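Local coordinates for cephalosporin hydroxylase CMCI (Streptomyces clavuligerus, PDB 2BM8), which probably takes part in the 7-alpha-hydroxylation and methoxylation of cephalosporins during cephamycin biosynthesis, as a member of a family with a Rossmann-like, methyltransferase-type fold, at residues B[63-68]-B[97-102]; B[70-75]-B[222-227]; B[74-79]-B[154-159]; B[120-125]-B[132-137]. The protein carries 3 engineered substitutions. One frame throughout, in Å; residues are numbered along the deposited sequence.

Contact 1: residues B[63-68]-B[97-102]; sequences MLKDPD and AWFRDL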
# COMPACT_ATOMS: atom_id res chain seq x y z
N MET B 63 16.79 23.78 6.04
CA MET B 63 16.90 23.44 4.63
C MET B 63 15.54 22.97 4.16
O MET B 63 15.13 21.87 4.52
CB MET B 63 17.90 22.29 4.40
CG MET B 63 19.27 22.72 3.94
SD MET B 63 19.27 23.21 2.23
CE MET B 63 19.35 21.71 1.42
N LEU B 64 14.87 23.77 3.34
CA LEU B 64 13.58 23.39 2.79
C LEU B 64 13.70 22.37 1.65
O LEU B 64 12.70 21.79 1.25
CB LEU B 64 12.82 24.61 2.29
CG LEU B 64 12.25 25.62 3.28
CD1 LEU B 64 10.85 25.99 2.86
CD2 LEU B 64 12.25 25.12 4.71
N LYS B 65 14.90 22.18 1.12
CA LYS B 65 15.13 21.18 0.09
C LYS B 65 15.51 19.85 0.73
O LYS B 65 16.47 19.79 1.47
CB LYS B 65 16.20 21.67 -0.89
CG LYS B 65 15.75 22.90 -1.72
CD LYS B 65 16.78 23.29 -2.76
CE LYS B 65 16.49 24.64 -3.44
NZ LYS B 65 15.10 25.15 -3.25
N ASP B 66 14.77 18.78 0.43
CA ASP B 66 15.01 17.53 1.13
C ASP B 66 16.19 16.74 0.53
O ASP B 66 16.73 17.13 -0.49
CB ASP B 66 13.70 16.73 1.36
CG ASP B 66 13.08 16.20 0.11
OD1 ASP B 66 13.79 15.77 -0.82
OD2 ASP B 66 11.83 16.12 0.02
N PRO B 67 16.65 15.70 1.24
CA PRO B 67 17.82 14.93 0.79
C PRO B 67 17.78 14.41 -0.65
O PRO B 67 18.81 14.38 -1.28
CB PRO B 67 17.85 13.76 1.78
CG PRO B 67 17.31 14.33 3.02
CD PRO B 67 16.18 15.23 2.55
N ASP B 68 16.64 14.00 -1.15
CA ASP B 68 16.56 13.50 -2.51
C ASP B 68 16.77 14.64 -3.49
O ASP B 68 17.37 14.46 -4.55
CB ASP B 68 15.23 12.78 -2.72
CG ASP B 68 15.07 11.59 -1.75
OD1 ASP B 68 16.03 10.78 -1.66
OD2 ASP B 68 14.06 11.40 -1.00
N ALA B 97 23.16 29.27 1.08
CA ALA B 97 24.42 28.90 1.70
C ALA B 97 24.84 27.50 1.29
O ALA B 97 26.03 27.25 1.12
CB ALA B 97 24.32 28.98 3.21
N TRP B 98 23.87 26.61 1.12
CA TRP B 98 24.13 25.24 0.71
C TRP B 98 24.72 25.22 -0.70
O TRP B 98 25.76 24.62 -0.92
CB TRP B 98 22.86 24.38 0.79
CG TRP B 98 23.08 22.95 0.42
CD1 TRP B 98 23.68 22.01 1.17
CD2 TRP B 98 22.73 22.33 -0.81
NE1 TRP B 98 23.72 20.81 0.49
CE2 TRP B 98 23.14 20.99 -0.73
CE3 TRP B 98 22.09 22.76 -1.97
CZ2 TRP B 98 22.95 20.08 -1.76
CZ3 TRP B 98 21.89 21.86 -2.99
CH2 TRP B 98 22.33 20.54 -2.88
N PHE B 99 24.07 25.91 -1.62
CA PHE B 99 24.56 25.99 -3.00
C PHE B 99 25.96 26.58 -3.06
O PHE B 99 26.80 26.10 -3.82
CB PHE B 99 23.64 26.86 -3.87
CG PHE B 99 22.46 26.13 -4.44
CD1 PHE B 99 21.17 26.60 -4.24
CD2 PHE B 99 22.63 24.97 -5.19
CE1 PHE B 99 20.08 25.94 -4.76
CE2 PHE B 99 21.54 24.31 -5.72
CZ PHE B 99 20.27 24.80 -5.50
N ARG B 100 26.19 27.63 -2.28
CA ARG B 100 27.49 28.27 -2.16
C ARG B 100 28.53 27.31 -1.62
O ARG B 100 29.58 27.12 -2.20
CB ARG B 100 27.41 29.50 -1.26
CG ARG B 100 28.65 30.38 -1.31
CD ARG B 100 29.74 30.04 -0.27
NE ARG B 100 29.19 29.78 1.07
CZ ARG B 100 28.73 30.73 1.88
NH1 ARG B 100 28.74 32.00 1.53
NH2 ARG B 100 28.24 30.41 3.06
N ASP B 101 28.24 26.70 -0.48
CA ASP B 101 29.15 25.73 0.13
C ASP B 101 29.51 24.64 -0.86
O ASP B 101 30.67 24.32 -1.04
CB ASP B 101 28.52 25.09 1.35
CG ASP B 101 28.48 26.01 2.54
OD1 ASP B 101 29.01 27.12 2.49
OD2 ASP B 101 27.92 25.68 3.58
N LEU B 102 28.50 24.09 -1.52
CA LEU B 102 28.66 22.91 -2.36
C LEU B 102 29.47 23.22 -3.60
O LEU B 102 30.25 22.39 -4.06
CB LEU B 102 27.28 22.39 -2.76
CG LEU B 102 27.18 20.93 -3.19
CD1 LEU B 102 28.05 20.02 -2.34
CD2 LEU B 102 25.74 20.50 -3.10
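Met63 lays its thioether end on the indole of Trp98, and this sulfur and CH-pi contact carries much of the meeting between the loop that leads into helix 67-80 and helix 94-106. The methyl group CE stands over the five-membered ring, 4.1 Å from its centroid and only 14° off the ring normal, whereas SD approaches the ring obliquely and rests 4.0 Å from Trp98 CB. The Met-aromatic contact depends on both chains: Met63 bends at its last two torsions, which curls the methyl back over the indole, and Trp98 holds CG anti to its N (chi1 -178°), turning the ring out from the helix.

The second apolar touch uses the aliphatic part of a charged chain. Lys65 CE comes obliquely to Phe99 CE1 at 4.0 Å, the two chains crossing at about a right angle, while NZ reaches salt bridges with Glu186 and Glu87. A long lysine suits this place because its methylenes can rest against an aromatic ring and still carry the ammonium to those two carboxylates. The two helices flank strand 84-88 in sequence, one before and one after, as around the first strand of class I methyltransferases.

Charge pairing within helix 94-106 lies away from the aromatic patch. Arg100 NE points to Asp101 OD1 at 3.0 Å in a nearly straight bond, and Asp101 OD2 has further partners in Arg59 and Trp58. On the loop, Asp66 N-caps helix 67-80 through a weak bond from Asp68 N to Asp66 OD1.

Contact 2: residues B[70-75]-B[222-227]; sequences QAVYHD and SQLDRG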
# COMPACT_ATOMS: atom_id res chain seq x y z
N GLN B 70 18.52 17.56 -2.76
CA GLN B 70 19.93 17.86 -2.60
C GLN B 70 20.78 16.93 -3.47
O GLN B 70 21.71 17.40 -4.12
CB GLN B 70 20.34 17.70 -1.13
CG GLN B 70 19.81 18.78 -0.19
CD GLN B 70 20.09 18.45 1.27
OE1 GLN B 70 21.23 18.11 1.63
NE2 GLN B 70 19.06 18.54 2.12
N ALA B 71 20.45 15.65 -3.49
CA ALA B 71 21.17 14.66 -4.32
C ALA B 71 21.12 14.97 -5.82
O ALA B 71 22.12 14.87 -6.52
CB ALA B 71 20.63 13.26 -4.08
N VAL B 72 19.94 15.33 -6.31
CA VAL B 72 19.77 15.72 -7.70
C VAL B 72 20.60 16.98 -8.02
O VAL B 72 21.38 16.97 -8.96
CB VAL B 72 18.28 15.95 -8.03
CG1 VAL B 72 18.12 16.67 -9.36
CG2 VAL B 72 17.53 14.62 -8.03
N TYR B 73 20.44 18.03 -7.22
CA TYR B 73 21.23 19.27 -7.42
C TYR B 73 22.73 19.03 -7.31
O TYR B 73 23.51 19.74 -7.91
CB TYR B 73 20.83 20.37 -6.43
CG TYR B 73 19.58 21.14 -6.83
CD1 TYR B 73 18.46 21.13 -6.02
CD2 TYR B 73 19.54 21.90 -8.00
CE1 TYR B 73 17.31 21.81 -6.37
CE2 TYR B 73 18.39 22.60 -8.36
CZ TYR B 73 17.27 22.55 -7.55
OH TYR B 73 16.12 23.24 -7.86
N HIS B 74 23.15 18.05 -6.54
CA HIS B 74 24.56 17.77 -6.42
C HIS B 74 25.08 17.25 -7.75
O HIS B 74 26.10 17.74 -8.24
CB HIS B 74 24.85 16.77 -5.32
CG HIS B 74 26.26 16.31 -5.30
ND1 HIS B 74 26.72 15.31 -6.12
CD2 HIS B 74 27.33 16.75 -4.60
CE1 HIS B 74 28.01 15.13 -5.91
NE2 HIS B 74 28.41 16.00 -5.00
N ASP B 75 24.37 16.27 -8.32
CA ASP B 75 24.71 15.71 -9.64
C ASP B 75 24.68 16.79 -10.72
O ASP B 75 25.56 16.84 -11.55
CB ASP B 75 23.75 14.57 -10.03
CG ASP B 75 23.85 13.35 -9.10
OD1 ASP B 75 24.90 13.20 -8.43
OD2 ASP B 75 22.92 12.50 -8.97
N SER B 222 10.56 14.11 -5.53
CA SER B 222 9.19 14.61 -5.44
C SER B 222 9.11 16.15 -5.51
O SER B 222 8.13 16.68 -6.01
CB SER B 222 8.48 14.07 -4.19
OG SER B 222 8.87 14.75 -3.01
N GLN B 223 10.14 16.87 -5.07
CA GLN B 223 10.11 18.34 -5.16
C GLN B 223 10.40 18.85 -6.57
O GLN B 223 9.87 19.88 -6.97
CB GLN B 223 11.08 18.99 -4.15
CG GLN B 223 10.58 18.99 -2.68
CD GLN B 223 11.67 19.42 -1.71
OE1 GLN B 223 12.84 19.01 -1.86
NE2 GLN B 223 11.30 20.25 -0.70
N LEU B 224 11.25 18.17 -7.32
CA LEU B 224 11.59 18.60 -8.66
C LEU B 224 10.76 17.91 -9.75
O LEU B 224 10.91 18.22 -10.91
CB LEU B 224 13.06 18.30 -8.93
CG LEU B 224 14.03 19.00 -8.01
CD1 LEU B 224 15.42 18.45 -8.26
CD2 LEU B 224 13.97 20.50 -8.23
N ASP B 225 9.91 16.97 -9.34
CA ASP B 225 9.03 16.20 -10.21
C ASP B 225 8.56 16.99 -11.40
O ASP B 225 7.88 18.01 -11.24
CB ASP B 225 7.79 15.78 -9.39
CG ASP B 225 6.95 14.70 -10.06
OD1 ASP B 225 7.21 14.30 -11.20
OD2 ASP B 225 5.99 14.19 -9.49
N ARG B 226 8.92 16.52 -12.59
CA ARG B 226 8.44 17.05 -13.87
C ARG B 226 8.62 18.57 -14.04
O ARG B 226 7.86 19.19 -14.78
CB ARG B 226 6.96 16.68 -14.05
CG ARG B 226 6.68 15.19 -14.25
CD ARG B 226 5.19 14.83 -14.15
NE ARG B 226 4.75 14.79 -12.76
CZ ARG B 226 3.48 14.76 -12.35
NH1 ARG B 226 2.48 14.77 -13.22
NH2 ARG B 226 3.21 14.73 -11.06
N GLY B 227 9.63 19.15 -13.38
CA GLY B 227 9.83 20.60 -13.35
C GLY B 227 11.22 21.09 -13.72
O GLY B 227 11.51 22.28 -13.60
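Leu224 reaches out of its loop and presents its two methyls to neighbouring residues of helix 67-80, one to Val72 and the other to Tyr73. Its CD1 meets Val72 CG1 tip to tip at 3.4 Å, short for two methyls; a chi1 of 166° sets CG1 anti to the backbone N, turned toward the loop. Toward Tyr73 the leucine comes in at a slant: CD2 lies 3.5 Å from Tyr73 OH and 3.9 Å from CZ, by the phenolic end of the ring. The hydroxyl itself is hydrogen-bonded to Glu186, so tyrosine serves here both as an apolar wall and as a polar partner.

The loop joins strand 211-214 to strand 228-231, the antiparallel pair that ends the sheet of methyltransferase-like Rossmann folds, and contact through Leu224 brings it against the helix that precedes the first central strand. Shortening this leucine to an alanine is likely to open a gap between loop and helix, leaving Val72 CG1 and the end of the Tyr73 ring without their apolar cover.

Leu224 also begins a type II turn, closed by Gly227 N to Leu224 O at 2.9 Å. Its third position falls to Arg226, which takes a positive phi; NE and NH2 of its side chain grip the two oxygens of the preceding Asp225 side-on, with NE to OD1 at 3.0 Å. The carboxylate is met from above its plane.

Contact 3: residues B[74-79]-B[154-159]; sequences HDMLWE and PLIFID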
# COMPACT_ATOMS: atom_id res chain seq x y z
N HIS B 74 23.15 18.05 -6.54
CA HIS B 74 24.56 17.77 -6.42
C HIS B 74 25.08 17.25 -7.75
O HIS B 74 26.10 17.74 -8.24
CB HIS B 74 24.85 16.77 -5.32
CG HIS B 74 26.26 16.31 -5.30
ND1 HIS B 74 26.72 15.31 -6.12
CD2 HIS B 74 27.33 16.75 -4.60
CE1 HIS B 74 28.01 15.13 -5.91
NE2 HIS B 74 28.41 16.00 -5.00
N ASP B 75 24.37 16.27 -8.32
CA ASP B 75 24.71 15.71 -9.64
C ASP B 75 24.68 16.79 -10.72
O ASP B 75 25.56 16.84 -11.55
CB ASP B 75 23.75 14.57 -10.03
CG ASP B 75 23.85 13.35 -9.10
OD1 ASP B 75 24.90 13.20 -8.43
OD2 ASP B 75 22.92 12.50 -8.97
N MET B 76 23.68 17.65 -10.69
CA MET B 76 23.53 18.72 -11.66
C MET B 76 24.69 19.70 -11.57
O MET B 76 25.28 20.05 -12.57
CB MET B 76 22.21 19.44 -11.43
CG MET B 76 21.89 20.50 -12.48
SD MET B 76 20.36 21.34 -12.09
CE MET B 76 19.18 19.98 -12.23
N LEU B 77 25.02 20.12 -10.36
CA LEU B 77 26.16 20.98 -10.15
C LEU B 77 27.44 20.36 -10.69
O LEU B 77 28.20 21.03 -11.39
CB LEU B 77 26.32 21.32 -8.66
CG LEU B 77 25.66 22.63 -8.26
CD1 LEU B 77 24.23 22.77 -8.76
CD2 LEU B 77 25.72 22.79 -6.75
N TRP B 78 27.64 19.07 -10.39
CA TRP B 78 28.85 18.34 -10.75
C TRP B 78 29.03 18.22 -12.26
O TRP B 78 30.15 18.32 -12.78
CB TRP B 78 28.85 16.95 -10.12
CG TRP B 78 30.13 16.21 -10.33
CD1 TRP B 78 30.32 15.07 -11.08
CD2 TRP B 78 31.42 16.57 -9.82
NE1 TRP B 78 31.64 14.70 -11.04
CE2 TRP B 78 32.34 15.60 -10.29
CE3 TRP B 78 31.90 17.61 -9.01
CZ2 TRP B 78 33.71 15.64 -9.97
CZ3 TRP B 78 33.27 17.66 -8.70
CH2 TRP B 78 34.16 16.67 -9.18
N GLU B 79 27.91 18.03 -12.96
CA GLU B 79 27.91 17.88 -14.41
C GLU B 79 28.00 19.24 -15.14
O GLU B 79 28.80 19.41 -16.05
CB GLU B 79 26.64 17.13 -14.83
CG GLU B 79 26.32 17.16 -16.33
CD GLU B 79 24.98 16.49 -16.63
OE1 GLU B 79 24.02 16.65 -15.84
OE2 GLU B 79 24.89 15.79 -17.65
N PRO B 154 27.70 28.62 -17.32
CA PRO B 154 26.27 28.28 -17.26
C PRO B 154 25.53 28.81 -16.02
O PRO B 154 26.13 29.31 -15.06
CB PRO B 154 26.27 26.75 -17.23
CG PRO B 154 27.59 26.33 -17.71
CD PRO B 154 28.53 27.41 -17.29
N LEU B 155 24.22 28.64 -16.05
CA LEU B 155 23.34 29.28 -15.10
C LEU B 155 22.15 28.40 -14.77
O LEU B 155 21.53 27.83 -15.66
CB LEU B 155 22.87 30.59 -15.69
CG LEU B 155 22.00 31.50 -14.83
CD1 LEU B 155 22.53 32.96 -14.93
CD2 LEU B 155 20.54 31.43 -15.25
N ILE B 156 21.85 28.27 -13.48
CA ILE B 156 20.64 27.59 -13.05
C ILE B 156 19.72 28.63 -12.40
O ILE B 156 20.09 29.27 -11.44
CB ILE B 156 20.97 26.48 -12.03
CG1 ILE B 156 21.95 25.48 -12.63
CG2 ILE B 156 19.68 25.79 -11.54
CD1 ILE B 156 22.45 24.46 -11.62
N PHE B 157 18.52 28.77 -12.96
CA PHE B 157 17.49 29.66 -12.44
C PHE B 157 16.43 28.80 -11.76
O PHE B 157 15.84 27.93 -12.39
CB PHE B 157 16.88 30.46 -13.59
CG PHE B 157 15.93 31.53 -13.16
CD1 PHE B 157 16.28 32.88 -13.24
CD2 PHE B 157 14.67 31.20 -12.66
CE1 PHE B 157 15.41 33.87 -12.84
CE2 PHE B 157 13.79 32.19 -12.24
CZ PHE B 157 14.15 33.53 -12.33
N ILE B 158 16.17 29.05 -10.49
CA ILE B 158 15.25 28.21 -9.70
C ILE B 158 14.10 29.06 -9.17
O ILE B 158 14.30 29.99 -8.41
CB ILE B 158 15.98 27.53 -8.53
CG1 ILE B 158 17.24 26.82 -9.04
CG2 ILE B 158 15.05 26.51 -7.83
CD1 ILE B 158 18.06 26.21 -7.96
N ASP B 159 12.89 28.73 -9.62
CA ASP B 159 11.68 29.32 -9.09
C ASP B 159 11.16 28.60 -7.84
O ASP B 159 10.79 27.44 -7.91
CB ASP B 159 10.59 29.29 -10.16
CG ASP B 159 9.28 29.78 -9.63
OD1 ASP B 159 8.23 29.12 -9.90
OD2 ASP B 159 9.22 30.82 -8.92
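The packing of helices on a mostly parallel sheet, a feature of Rossmann-like folds, is seen here in small, where Met76 and Leu77 of helix 67-80 converge on Ile156 of strand 155-159. One atom of the strand does all the touching: Ile156 CD1 lies 3.8 Å from Met76 SD and equally 3.8 Å from Leu77 CD1. The isoleucine is stretched out, with chi2 at 173°, and so offers the very end of its longer branch to the helix. Its beta branching is well suited to an extended backbone.

Met76 likewise extends, CG anti to the backbone N (chi1 -175°) and the next torsion also near 180°, until the final bend at the sulfur; it slants past the isoleucine and adds a second touch from CG at 4.1 Å. A flexible, unbranched chain can bridge the distance from helix to sheet, where the nearest pair of CA atoms, those of Leu77 and Ile156, stand 9.1 Å apart. Leu77 meets Ile156 at about a right angle.

The strand is central in the sheet, between 84-88 and 182-185, and the same apolar layer takes in Ile85 and Ile184 from those neighbours. Phe157, next along the strand, turns its ring to Phe183 instead. Beyond, helix 94-106 covers Leu77 through Thr103 and Met106, while the ring of His74, earlier on helix 67-80, meets that of Trp58 of a second subunit, the planes about 15° apart.

Contact 4: residues B[120-125]-B[132-137]; sequences SRCQIP and ITLHQG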
# COMPACT_ATOMS: atom_id res chain seq x y z
N SER B 120 13.52 39.69 5.11
CA SER B 120 13.66 39.83 6.56
C SER B 120 13.68 38.51 7.36
O SER B 120 13.94 38.53 8.55
CB SER B 120 12.53 40.71 7.13
OG SER B 120 11.35 39.94 7.30
N ARG B 121 13.39 37.39 6.71
CA ARG B 121 13.52 36.08 7.37
C ARG B 121 14.89 35.41 7.15
O ARG B 121 15.12 34.34 7.70
CB ARG B 121 12.41 35.12 6.91
CG ARG B 121 10.97 35.68 7.00
CD ARG B 121 10.38 36.12 5.66
NE ARG B 121 9.28 35.26 5.19
CZ ARG B 121 9.05 34.91 3.92
NH1 ARG B 121 9.83 35.32 2.92
NH2 ARG B 121 8.02 34.12 3.65
N CYS B 122 15.78 36.05 6.39
CA CYS B 122 17.09 35.45 6.08
C CYS B 122 17.95 35.24 7.31
O CYS B 122 18.23 36.19 8.02
CB CYS B 122 17.88 36.28 5.06
SG CYS B 122 19.34 35.39 4.40
N GLN B 123 18.36 34.00 7.54
CA GLN B 123 19.13 33.61 8.73
C GLN B 123 20.63 33.48 8.48
O GLN B 123 21.34 33.01 9.35
CB GLN B 123 18.63 32.27 9.26
CG GLN B 123 17.16 32.26 9.63
CD GLN B 123 16.90 33.15 10.83
OE1 GLN B 123 17.58 33.03 11.84
NE2 GLN B 123 15.93 34.03 10.71
N ILE B 124 21.10 33.88 7.31
CA ILE B 124 22.52 33.74 7.02
C ILE B 124 23.22 34.89 7.73
O ILE B 124 22.87 36.04 7.50
CB ILE B 124 22.82 33.79 5.50
CG1 ILE B 124 22.01 32.73 4.74
CG2 ILE B 124 24.31 33.59 5.27
CD1 ILE B 124 22.04 32.88 3.24
N PRO B 125 24.17 34.60 8.60
CA PRO B 125 24.93 35.67 9.26
C PRO B 125 25.77 36.43 8.24
O PRO B 125 26.17 35.87 7.22
CB PRO B 125 25.81 34.92 10.25
CG PRO B 125 25.83 33.50 9.81
CD PRO B 125 24.60 33.25 9.03
N ILE B 132 27.38 35.17 -2.15
CA ILE B 132 25.92 35.14 -2.04
C ILE B 132 25.45 36.57 -2.06
O ILE B 132 25.85 37.36 -1.22
CB ILE B 132 25.46 34.52 -0.71
CG1 ILE B 132 25.92 33.07 -0.61
CG2 ILE B 132 23.93 34.64 -0.58
CD1 ILE B 132 25.68 32.44 0.75
N THR B 133 24.58 36.90 -3.01
CA THR B 133 24.07 38.26 -3.15
C THR B 133 22.55 38.25 -3.00
O THR B 133 21.88 37.45 -3.64
CB THR B 133 24.49 38.84 -4.54
OG1 THR B 133 25.91 38.83 -4.67
CG2 THR B 133 24.15 40.29 -4.65
N LEU B 134 22.01 39.13 -2.17
CA LEU B 134 20.57 39.20 -1.92
C LEU B 134 19.95 40.43 -2.58
O LEU B 134 20.25 41.55 -2.19
CB LEU B 134 20.32 39.27 -0.43
CG LEU B 134 19.98 37.99 0.35
CD1 LEU B 134 20.74 36.80 -0.15
CD2 LEU B 134 20.25 38.24 1.84
N HIS B 135 19.08 40.22 -3.55
CA HIS B 135 18.37 41.29 -4.25
C HIS B 135 16.90 41.32 -3.82
O HIS B 135 16.24 40.28 -3.79
CB HIS B 135 18.45 41.07 -5.76
CG HIS B 135 19.73 41.52 -6.38
ND1 HIS B 135 20.97 41.17 -5.88
CD2 HIS B 135 19.98 42.32 -7.44
CE1 HIS B 135 21.92 41.73 -6.61
NE2 HIS B 135 21.34 42.43 -7.57
N GLN B 136 16.40 42.50 -3.48
CA GLN B 136 14.98 42.69 -3.16
C GLN B 136 14.18 42.95 -4.43
O GLN B 136 14.29 44.02 -5.02
CB GLN B 136 14.80 43.87 -2.20
CG GLN B 136 13.35 44.25 -1.96
CD GLN B 136 13.06 44.51 -0.51
OE1 GLN B 136 12.82 43.57 0.26
NE2 GLN B 136 13.10 45.77 -0.11
N GLY B 137 13.35 41.99 -4.82
CA GLY B 137 12.60 42.07 -6.07
C GLY B 137 11.09 41.96 -5.95
O GLY B 137 10.51 42.17 -4.89
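Cys122 SG and Leu134 CD2 make the closer of two touches, 3.9 Å apart, between the loop 120-125 and the edge strand 132-136. The thiol is brought there by a first torsion of -168°, which sets SG anti to the backbone N and directs it across to the strand. With backbones well separated (9.5 Å between the CA atoms of Cys122 and Leu134), a polarisable sulfur on one side and a branched leucine on the other reach across to touch. Both residues remain partly exposed.

Closeness and burial part company here, for the looser touch is the buried one. Ile124 and Ile132 point toward each other, yet their CD1 atoms come no nearer than 4.4 Å. Other groups complete the packing: Met129 and Leu96 lie against Ile124, and the chain of Arg100 lies against Ile132. Isoleucine fits both places, being bulky and wholly apolar in a buried setting.

Toward solvent the loop becomes polar. Ser120 is exposed, its OG bonded to Asp118, and Gln123 turns back on its own loop, giving NE2 to the carbonyl O of Arg121 at 3.1 Å. That donor stands above the carbonyl plane, and the bond probably steadies the loop without involving the strand.

Loop 120-125 lies, along the chain, in the connection from strand 111-116 to strand 132-136, which pair in parallel at one margin of the sheet; helix 94-106 packs against both segments of the contact, Leu96 touching Ile124 and Leu134.

In the fold
Helix 67-80 ties together contacts 1, 2 and 3, whose centres lie 10 to 12 Å apart. Contacts 1 and 2 are hydrogen-bonded, Gln223 NE2 to Leu64 O at 2.9 Å, and share Glu186, which takes both Lys65 and Tyr73. Contact 3 joins contact 1 where Ile158 CD1 lies 3.6 Å from Phe99 CZ. Contact 4 stands at the far edge of the sheet, its centre 15 Å from contact 1 and 23 Å from contact 2; it meets contact 1 through helix 94-106. No ligand is bound, but Glu87 lies near the end of strand 84-88, where related methyltransferases bind their cofactor, so a cofactor site nearby is plausible. Contacts 1 to 3 also touch a second subunit.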